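Local coordinates for epimerase domain-containing protein (Bacillus cereus HuA2-4, PDB 6ZLK) that interconverts UDP-glucuronic acid and UDP-galacturonic acid by epimerising the sugar at C4, using bound NAD, at residues L72-L81 and C113-I124. Numbering follows the deposited sequence.
Sequences LQDIDVVYHL and CKHIKLDKFIHI. With NAD (nicotinamide-adenine-dinucleotide), chain E.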
ATOM      1  N   LEU A  72      10.243  10.452  20.971  1.00 22.25           N
ATOM      2  CA  LEU A  72       9.359   9.391  21.505  1.00 20.43           C
ATOM      3  C   LEU A  72       9.818   8.907  22.887  1.00 22.52           C
ATOM      4  O   LEU A  72       9.134   8.068  23.461  1.00 21.68           O
ATOM      5  CB  LEU A  72       9.342   8.241  20.491  1.00 21.50           C
ATOM      6  CG  LEU A  72       8.454   8.460  19.264  1.00 23.86           C
ATOM      7  CD1 LEU A  72       8.787   7.448  18.190  1.00 27.85           C
ATOM      8  CD2 LEU A  72       6.985   8.353  19.667  1.00 26.19           C
ATOM      9  N   GLN A  73      10.965   9.356  23.387  1.00 25.83           N
ATOM     10  CA  GLN A  73      11.607   8.729  24.582  1.00 27.58           C
ATOM     11  C   GLN A  73      10.652   8.730  25.796  1.00 27.44           C
ATOM     12  O   GLN A  73      10.706   7.747  26.575  1.00 31.73           O
ATOM     13  CB  GLN A  73      12.943   9.414  24.895  1.00 34.43           C
ATOM     14  CG  GLN A  73      12.813  10.868  25.340  1.00 39.39           C
ATOM     15  CD  GLN A  73      14.091  11.667  25.178  1.00 46.60           C
ATOM     16  OE1 GLN A  73      15.198  11.125  25.169  1.00 52.61           O
ATOM     17  NE2 GLN A  73      13.952  12.978  25.048  1.00 52.50           N
ATOM     18  N   ASP A  74       9.837   9.773  25.997  1.00 22.26           N
ATOM     19  CA  ASP A  74       8.937   9.873  27.170  1.00 24.69           C
ATOM     20  C   ASP A  74       7.446   9.740  26.767  1.00 21.84           C
ATOM     21  O   ASP A  74       6.566  10.085  27.579  1.00 21.65           O
ATOM     22  CB  ASP A  74       9.252  11.157  27.940  1.00 27.54           C
ATOM     23  CG  ASP A  74       9.065  12.394  27.071  1.00 31.75           C
ATOM     24  OD1 ASP A  74       8.821  12.207  25.825  1.00 30.89           O
ATOM     25  OD2 ASP A  74       9.164  13.543  27.625  1.00 33.40           O
ATOM     26  N   ILE A  75       7.145   9.212  25.577  1.00 19.23           N
ATOM     27  CA  ILE A  75       5.756   9.119  25.061  1.00 17.37           C
ATOM     28  C   ILE A  75       5.113   7.800  25.480  1.00 19.01           C
ATOM     29  O   ILE A  75       5.776   6.735  25.325  1.00 19.10           O
ATOM     30  CB  ILE A  75       5.749   9.267  23.539  1.00 18.45           C
ATOM     31  CG1 ILE A  75       6.325  10.621  23.149  1.00 18.65           C
ATOM     32  CG2 ILE A  75       4.364   8.996  22.998  1.00 18.07           C
ATOM     33  CD1 ILE A  75       5.522  11.781  23.658  1.00 20.96           C
ATOM     34  N   ASP A  76       3.913   7.861  26.012  1.00 17.76           N
ATOM     35  CA  ASP A  76       3.086   6.673  26.364  1.00 18.20           C
ATOM     36  C   ASP A  76       2.197   6.235  25.201  1.00 16.87           C
ATOM     37  O   ASP A  76       1.869   5.084  25.086  1.00 17.48           O
ATOM     38  CB  ASP A  76       2.231   6.983  27.592  1.00 19.67           C
ATOM     39  CG  ASP A  76       3.112   7.293  28.784  1.00 24.05           C
ATOM     40  OD1 ASP A  76       3.927   6.440  29.119  1.00 25.14           O
ATOM     41  OD2 ASP A  76       3.055   8.407  29.295  1.00 22.66           O
ATOM     42  N   VAL A  77       1.627   7.171  24.461  1.00 15.74           N
ATOM     43  CA  VAL A  77       0.580   6.940  23.454  1.00 15.16           C
ATOM     44  C   VAL A  77       0.918   7.812  22.254  1.00 16.03           C
ATOM     45  O   VAL A  77       1.242   9.017  22.424  1.00 16.31           O
ATOM     46  CB  VAL A  77      -0.826   7.273  23.981  1.00 16.69           C
ATOM     47  CG1 VAL A  77      -1.866   7.176  22.897  1.00 16.70           C
ATOM     48  CG2 VAL A  77      -1.163   6.360  25.157  1.00 19.65           C
ATOM     49  N   VAL A  78       0.833   7.236  21.087  1.00 13.95           N
ATOM     50  CA  VAL A  78       0.908   7.992  19.808  1.00 15.00           C
ATOM     51  C   VAL A  78      -0.435   7.982  19.133  1.00 15.42           C
ATOM     52  O   VAL A  78      -1.054   6.937  19.039  1.00 15.60           O
ATOM     53  CB  VAL A  78       1.956   7.431  18.841  1.00 17.69           C
ATOM     54  CG1 VAL A  78       1.910   8.221  17.522  1.00 17.29           C
ATOM     55  CG2 VAL A  78       3.334   7.424  19.484  1.00 15.88           C
ATOM     56  N   TYR A  79      -0.959   9.163  18.839  1.00 15.12           N
ATOM     57  CA  TYR A  79      -2.059   9.350  17.886  1.00 13.65           C
ATOM     58  C   TYR A  79      -1.459   9.807  16.573  1.00 14.14           C
ATOM     59  O   TYR A  79      -0.927  10.929  16.479  1.00 14.90           O
ATOM     60  CB  TYR A  79      -3.061  10.375  18.369  1.00 14.03           C
ATOM     61  CG  TYR A  79      -4.056   9.879  19.363  1.00 12.32           C
ATOM     62  CD1 TYR A  79      -5.145   9.102  18.980  1.00 13.18           C
ATOM     63  CD2 TYR A  79      -4.004  10.291  20.679  1.00 14.37           C
ATOM     64  CE1 TYR A  79      -6.090   8.723  19.915  1.00 13.12           C
ATOM     65  CE2 TYR A  79      -4.942   9.939  21.614  1.00 15.46           C
ATOM     66  CZ  TYR A  79      -6.015   9.150  21.229  1.00 13.94           C
ATOM     67  OH  TYR A  79      -6.971   8.851  22.159  1.00 16.97           O
ATOM     68  N   HIS A  80      -1.515   8.946  15.571  1.00 13.79           N
ATOM     69  CA  HIS A  80      -0.851   9.235  14.290  1.00 12.87           C
ATOM     70  C   HIS A  80      -1.890   9.718  13.279  1.00 14.67           C
ATOM     71  O   HIS A  80      -2.577   8.928  12.616  1.00 15.68           O
ATOM     72  CB  HIS A  80      -0.018   8.037  13.842  1.00 13.15           C
ATOM     73  CG  HIS A  80       0.539   8.291  12.511  1.00 14.12           C
ATOM     74  ND1 HIS A  80       1.054   9.529  12.154  1.00 14.12           N
ATOM     75  CD2 HIS A  80       0.771   7.442  11.480  1.00 13.79           C
ATOM     76  CE1 HIS A  80       1.497   9.436  10.907  1.00 14.43           C
ATOM     77  NE2 HIS A  80       1.368   8.130  10.468  1.00 15.68           N
ATOM     78  N   LEU A  81      -2.066  11.030  13.176  1.00 15.00           N
ATOM     79  CA  LEU A  81      -3.017  11.640  12.241  1.00 14.94           C
ATOM     80  C   LEU A  81      -2.311  12.303  11.055  1.00 16.02           C
ATOM     81  O   LEU A  81      -3.003  12.661  10.076  1.00 17.23           O
ATOM     82  CB  LEU A  81      -3.897  12.669  12.936  1.00 15.65           C
ATOM     83  CG  LEU A  81      -5.041  12.082  13.767  1.00 18.83           C
ATOM     84  CD1 LEU A  81      -4.589  11.457  15.056  1.00 19.46           C
ATOM     85  CD2 LEU A  81      -6.092  13.143  14.071  1.00 22.95           C
ATOM     86  N   CYS A 113       9.274   3.292  17.201  1.00 20.21           N
ATOM     87  CA  CYS A 113       8.482   2.739  18.321  1.00 21.13           C
ATOM     88  C   CYS A 113       8.960   1.336  18.729  1.00 22.11           C
ATOM     89  O   CYS A 113       8.573   0.873  19.830  1.00 22.66           O
ATOM     90  CB  CYS A 113       7.000   2.765  17.998  1.00 23.26           C
ATOM     91  SG  CYS A 113       6.366   4.463  18.040  1.00 27.29           S
ATOM     92  N   LYS A 114       9.793   0.685  17.929  1.00 20.67           N
ATOM     93  CA  LYS A 114      10.464  -0.591  18.332  1.00 25.51           C
ATOM     94  C   LYS A 114      11.295  -0.370  19.613  1.00 29.74           C
ATOM     95  O   LYS A 114      11.410  -1.332  20.400  1.00 39.35           O
ATOM     96  CB  LYS A 114      11.409  -1.089  17.241  1.00 24.70           C
ATOM     97  CG  LYS A 114      10.745  -1.520  15.949  1.00 26.23           C
ATOM     98  CD  LYS A 114      11.710  -1.882  14.810  1.00 27.88           C
ATOM     99  CE  LYS A 114      12.585  -3.080  15.106  1.00 34.95           C
ATOM    100  NZ  LYS A 114      13.745  -3.137  14.181  1.00 38.04           N
ATOM    101  N   HIS A 115      11.885   0.818  19.794  1.00 32.06           N
ATOM    102  CA  HIS A 115      12.908   1.136  20.837  1.00 40.48           C
ATOM    103  C   HIS A 115      12.269   1.759  22.081  1.00 40.64           C
ATOM    104  O   HIS A 115      13.027   2.335  22.891  1.00 48.07           O
ATOM    105  CB  HIS A 115      13.987   2.092  20.282  1.00 42.58           C
ATOM    106  CG  HIS A 115      14.596   1.569  19.032  1.00 52.63           C
ATOM    107  ND1 HIS A 115      14.346   2.143  17.798  1.00 56.32           N
ATOM    108  CD2 HIS A 115      15.343   0.463  18.805  1.00 56.90           C
ATOM    109  CE1 HIS A 115      14.949   1.440  16.867  1.00 58.74           C
ATOM    110  NE2 HIS A 115      15.573   0.403  17.456  1.00 61.24           N
ATOM    111  N   ILE A 116      10.947   1.687  22.232  1.00 33.78           N
ATOM    112  CA  ILE A 116      10.251   2.222  23.431  1.00 32.06           C
ATOM    113  C   ILE A 116       9.163   1.236  23.826  1.00 34.73           C
ATOM    114  O   ILE A 116       9.028   0.225  23.121  1.00 40.03           O
ATOM    115  CB  ILE A 116       9.726   3.635  23.167  1.00 32.18           C
ATOM    116  CG1 ILE A 116       8.616   3.665  22.120  1.00 30.08           C
ATOM    117  CG2 ILE A 116      10.868   4.558  22.777  1.00 33.76           C
ATOM    118  CD1 ILE A 116       7.888   4.974  22.080  1.00 31.41           C
ATOM    119  N   LYS A 117       8.454   1.474  24.923  1.00 28.74           N
ATOM    120  CA  LYS A 117       7.374   0.521  25.306  1.00 32.68           C
ATOM    121  C   LYS A 117       6.063   1.296  25.367  1.00 29.14           C
ATOM    122  O   LYS A 117       5.586   1.561  26.453  1.00 30.13           O
ATOM    123  CB  LYS A 117       7.719  -0.180  26.619  1.00 36.73           C
ATOM    124  CG  LYS A 117       8.889  -1.150  26.499  1.00 45.36           C
ATOM    125  CD  LYS A 117       9.117  -2.023  27.718  1.00 50.04           C
ATOM    126  CE  LYS A 117       9.795  -3.333  27.366  1.00 57.55           C
ATOM    127  NZ  LYS A 117      10.345  -4.014  28.565  1.00 63.85           N
ATOM    128  N   LEU A 118       5.488   1.611  24.213  1.00 25.85           N
ATOM    129  CA  LEU A 118       4.241   2.382  24.184  1.00 20.14           C
ATOM    130  C   LEU A 118       3.147   1.591  24.871  1.00 19.93           C
ATOM    131  O   LEU A 118       3.126   0.311  24.765  1.00 20.37           O
ATOM    132  CB  LEU A 118       3.729   2.641  22.755  1.00 21.87           C
ATOM    133  CG  LEU A 118       4.466   3.654  21.929  1.00 22.31           C
ATOM    134  CD1 LEU A 118       3.902   3.632  20.511  1.00 22.04           C
ATOM    135  CD2 LEU A 118       4.371   5.031  22.578  1.00 20.73           C
ATOM    136  N   ASP A 119       2.178   2.319  25.378  1.00 19.39           N
ATOM    137  CA  ASP A 119       0.849   1.751  25.693  1.00 21.63           C
ATOM    138  C   ASP A 119       0.087   1.448  24.396  1.00 19.89           C
ATOM    139  O   ASP A 119      -0.477   0.371  24.268  1.00 18.43           O
ATOM    140  CB  ASP A 119       0.030   2.705  26.546  1.00 24.48           C
ATOM    141  CG  ASP A 119       0.617   2.975  27.925  1.00 34.66           C
ATOM    142  OD1 ASP A 119       1.532   2.231  28.342  1.00 37.18           O
ATOM    143  OD2 ASP A 119       0.124   3.913  28.588  1.00 39.37           O
ATOM    144  N   LYS A 120      -0.013   2.407  23.481  1.00 17.56           N
ATOM    145  CA  LYS A 120      -0.861   2.286  22.281  1.00 17.76           C
ATOM    146  C   LYS A 120      -0.272   3.168  21.209  1.00 17.94           C
ATOM    147  O   LYS A 120       0.235   4.275  21.531  1.00 17.21           O
ATOM    148  CB  LYS A 120      -2.320   2.735  22.464  1.00 19.00           C
ATOM    149  CG  LYS A 120      -3.153   1.797  23.297  1.00 23.50           C
ATOM    150  CD  LYS A 120      -4.550   2.256  23.536  1.00 27.21           C
ATOM    151  CE  LYS A 120      -5.379   1.137  24.111  1.00 29.49           C
ATOM    152  NZ  LYS A 120      -6.495   1.676  24.912  1.00 32.41           N
ATOM    153  N   PHE A 121      -0.324   2.650  19.996  1.00 15.74           N
ATOM    154  CA  PHE A 121      -0.018   3.393  18.765  1.00 14.95           C
ATOM    155  C   PHE A 121      -1.295   3.450  17.981  1.00 15.27           C
ATOM    156  O   PHE A 121      -1.712   2.433  17.399  1.00 14.77           O
ATOM    157  CB  PHE A 121       1.105   2.736  17.973  1.00 14.70           C
ATOM    158  CG  PHE A 121       1.510   3.511  16.755  1.00 15.32           C
ATOM    159  CD1 PHE A 121       0.798   3.473  15.576  1.00 18.13           C
ATOM    160  CD2 PHE A 121       2.688   4.225  16.770  1.00 17.10           C
ATOM    161  CE1 PHE A 121       1.208   4.197  14.461  1.00 17.07           C
ATOM    162  CE2 PHE A 121       3.140   4.893  15.651  1.00 19.13           C
ATOM    163  CZ  PHE A 121       2.374   4.927  14.507  1.00 16.01           C
ATOM    164  N   ILE A 122      -2.003   4.582  18.074  1.00 13.64           N
ATOM    165  CA  ILE A 122      -3.360   4.740  17.540  1.00 14.39           C
ATOM    166  C   ILE A 122      -3.243   5.401  16.175  1.00 15.42           C
ATOM    167  O   ILE A 122      -2.978   6.595  16.111  1.00 14.16           O
ATOM    168  CB  ILE A 122      -4.290   5.467  18.496  1.00 14.35           C
ATOM    169  CG1 ILE A 122      -4.309   4.812  19.875  1.00 15.46           C
ATOM    170  CG2 ILE A 122      -5.688   5.541  17.923  1.00 14.89           C
ATOM    171  CD1 ILE A 122      -5.044   5.577  20.942  1.00 16.01           C
ATOM    172  N   HIS A 123      -3.397   4.603  15.149  1.00 14.15           N
ATOM    173  CA  HIS A 123      -3.194   4.986  13.733  1.00 14.33           C
ATOM    174  C   HIS A 123      -4.511   5.377  13.121  1.00 14.59           C
ATOM    175  O   HIS A 123      -5.442   4.552  13.088  1.00 15.26           O
ATOM    176  CB  HIS A 123      -2.507   3.840  12.990  1.00 15.77           C
ATOM    177  CG  HIS A 123      -2.314   4.141  11.557  1.00 16.02           C
ATOM    178  ND1 HIS A 123      -1.169   4.749  11.112  1.00 17.39           N
ATOM    179  CD2 HIS A 123      -3.094   3.921  10.474  1.00 16.90           C
ATOM    180  CE1 HIS A 123      -1.277   4.925   9.800  1.00 19.73           C
ATOM    181  NE2 HIS A 123      -2.450   4.420   9.372  1.00 17.28           N
ATOM    182  N   ILE A 124      -4.629   6.579  12.596  1.00 14.29           N
ATOM    183  CA  ILE A 124      -5.875   7.050  11.999  1.00 14.83           C
ATOM    184  C   ILE A 124      -5.867   6.776  10.498  1.00 15.24           C
ATOM    185  O   ILE A 124      -4.924   7.170   9.803  1.00 14.49           O
ATOM    186  CB  ILE A 124      -6.111   8.523  12.331  1.00 17.12           C
ATOM    187  CG1 ILE A 124      -6.782   8.658  13.712  1.00 18.14           C
ATOM    188  CG2 ILE A 124      -6.971   9.126  11.255  1.00 19.34           C
ATOM    189  CD1 ILE A 124      -6.157   7.924  14.799  1.00 19.67           C
TER
HETATM  190  PA  NAD E 401      -5.306  17.856   7.829  1.00 12.82           P
HETATM  191  O1A NAD E 401      -4.640  18.008   6.516  1.00 14.17           O
HETATM  192  O2A NAD E 401      -6.160  18.965   8.365  1.00 13.16           O
HETATM  193  O5B NAD E 401      -4.330  17.392   8.972  1.00 12.84           O
HETATM  194  C5B NAD E 401      -3.168  16.563   8.758  1.00 13.95           C
HETATM  195  C4B NAD E 401      -1.938  17.296   9.235  1.00 13.39           C
HETATM  196  O4B NAD E 401      -0.795  16.442   9.010  1.00 13.10           O
HETATM  197  C3B NAD E 401      -1.657  18.608   8.524  1.00 14.16           C
HETATM  198  O3B NAD E 401      -1.855  19.751   9.346  1.00 14.08           O
HETATM  199  C2B NAD E 401      -0.243  18.416   7.965  1.00 14.02           C
HETATM  200  O2B NAD E 401       0.590  19.561   8.010  1.00 14.52           O
HETATM  201  C1B NAD E 401       0.314  17.307   8.864  1.00 11.64           C
HETATM  202  N9A NAD E 401       1.369  16.516   8.257  1.00 12.83           N
HETATM  203  C8A NAD E 401       1.333  15.843   7.063  1.00 12.42           C
HETATM  204  N7A NAD E 401       2.445  15.219   6.781  1.00 13.06           N
HETATM  205  C5A NAD E 401       3.293  15.577   7.828  1.00 13.36           C
HETATM  206  C6A NAD E 401       4.635  15.290   8.114  1.00 14.12           C
HETATM  207  N6A NAD E 401       5.456  14.595   7.295  1.00 13.54           N
HETATM  208  N1A NAD E 401       5.150  15.760   9.275  1.00 14.71           N
HETATM  209  C2A NAD E 401       4.356  16.490  10.090  1.00 14.77           C
HETATM  210  N3A NAD E 401       3.087  16.877   9.899  1.00 13.53           N
HETATM  211  C4A NAD E 401       2.613  16.367   8.765  1.00 13.24           C
HETATM  212  O3  NAD E 401      -6.231  16.560   7.626  1.00 12.65           O
HETATM  213  PN  NAD E 401      -7.436  15.991   8.576  1.00 13.24           P
HETATM  214  O1N NAD E 401      -8.676  16.176   7.834  1.00 13.34           O
HETATM  215  O2N NAD E 401      -7.244  16.518   9.912  1.00 13.03           O
HETATM  216  O5D NAD E 401      -7.064  14.457   8.594  1.00 15.03           O
HETATM  217  C5D NAD E 401      -6.384  13.959   9.685  1.00 18.29           C
HETATM  218  C4D NAD E 401      -6.251  12.475   9.494  1.00 16.83           C
HETATM  219  O4D NAD E 401      -7.553  11.864   9.441  1.00 17.24           O
HETATM  220  C3D NAD E 401      -5.512  12.049   8.217  1.00 17.93           C
HETATM  221  O3D NAD E 401      -4.677  10.913   8.501  1.00 18.39           O
HETATM  222  C2D NAD E 401      -6.629  11.590   7.282  1.00 18.63           C
HETATM  223  O2D NAD E 401      -6.147  10.696   6.275  1.00 18.82           O
HETATM  224  C1D NAD E 401      -7.605  11.045   8.320  1.00 19.55           C
HETATM  225  N1N NAD E 401      -8.998  11.099   7.906  1.00 19.27           N
HETATM  226  C2N NAD E 401      -9.649  12.292   7.789  1.00 22.14           C
HETATM  227  C3N NAD E 401     -10.942  12.311   7.400  1.00 22.76           C
HETATM  228  C7N NAD E 401     -11.669  13.592   7.184  1.00 23.26           C
HETATM  229  O7N NAD E 401     -12.837  13.491   6.851  1.00 19.92           O
HETATM  230  N7N NAD E 401     -11.043  14.753   7.426  1.00 20.53           N
HETATM  231  C4N NAD E 401     -11.635  11.099   7.229  1.00 28.08           C
HETATM  232  C5N NAD E 401     -10.920   9.905   7.207  1.00 24.02           C
HETATM  233  C6N NAD E 401      -9.619   9.924   7.601  1.00 23.56           C
HETATM  234  O   HOH W   1       4.182   3.813  28.289  1.00 43.11           O
HETATM  235  O   HOH W   2      -2.381   9.005   9.875  1.00 34.23           O
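Strands 77-80 and 120-124 run side by side in the same direction, their axes 4.7 Å apart at closest and 7° from parallel; Val78 bonds through its N-H to Lys120 O and through its carbonyl to Ile122 N, and His80 likewise to Ile122 O and Ile124 N. The straightest, from His80 N to Ile122 O, is 2.8 Å long and nearly linear. Just before the strands, Asp119 N reaches Asp76 O at 2.8 Å; the two carboxylates there approach without touching, a water lies within hydrogen-bonding distance of OD1 of both, and Asp76 OD2 is hydrogen-bonded to the backbone N of Lys2. On one face of the sheet the Tyr79 ring lies alongside Ile122, whose CD1 comes obliquely to CE1 at 3.5 Å, while Val77 CG1 meets the same methyl. On the other face, Phe121 extends away from its backbone N (chi1 -176°), which brings CD2 to Val78 CB and CZ to His80 CB. His80 and His123 meet rim to rim, planes at 57°, with His80 CD2 3.3 Å from His123 ND1; hydrogen bonds to Thr6 and Thr106 fix the rotation of the His80 imidazole. Toward the strand starts, Leu118 CD2 tucks against the Ile75 and Asp76 carbonyls, and Leu72 packs on Cys113 SG and Ile116 CD1. At the C-terminal end Leu81 CD1 rests on Ile124 CG1, Leu81 O accepts a 2.9 Å bond from NAD O3D, and Ile124 CG2 touches the same ribose, as expected at the strand ends of a Rossmann fold. These strands flank helix 96-113 in a beta-alpha-beta unit: the helix packs over the face of His80 and Phe121, helix 11-21 lies against Tyr79 and Leu81, and strands 2-6 and 171-180 continue the sheet on either side.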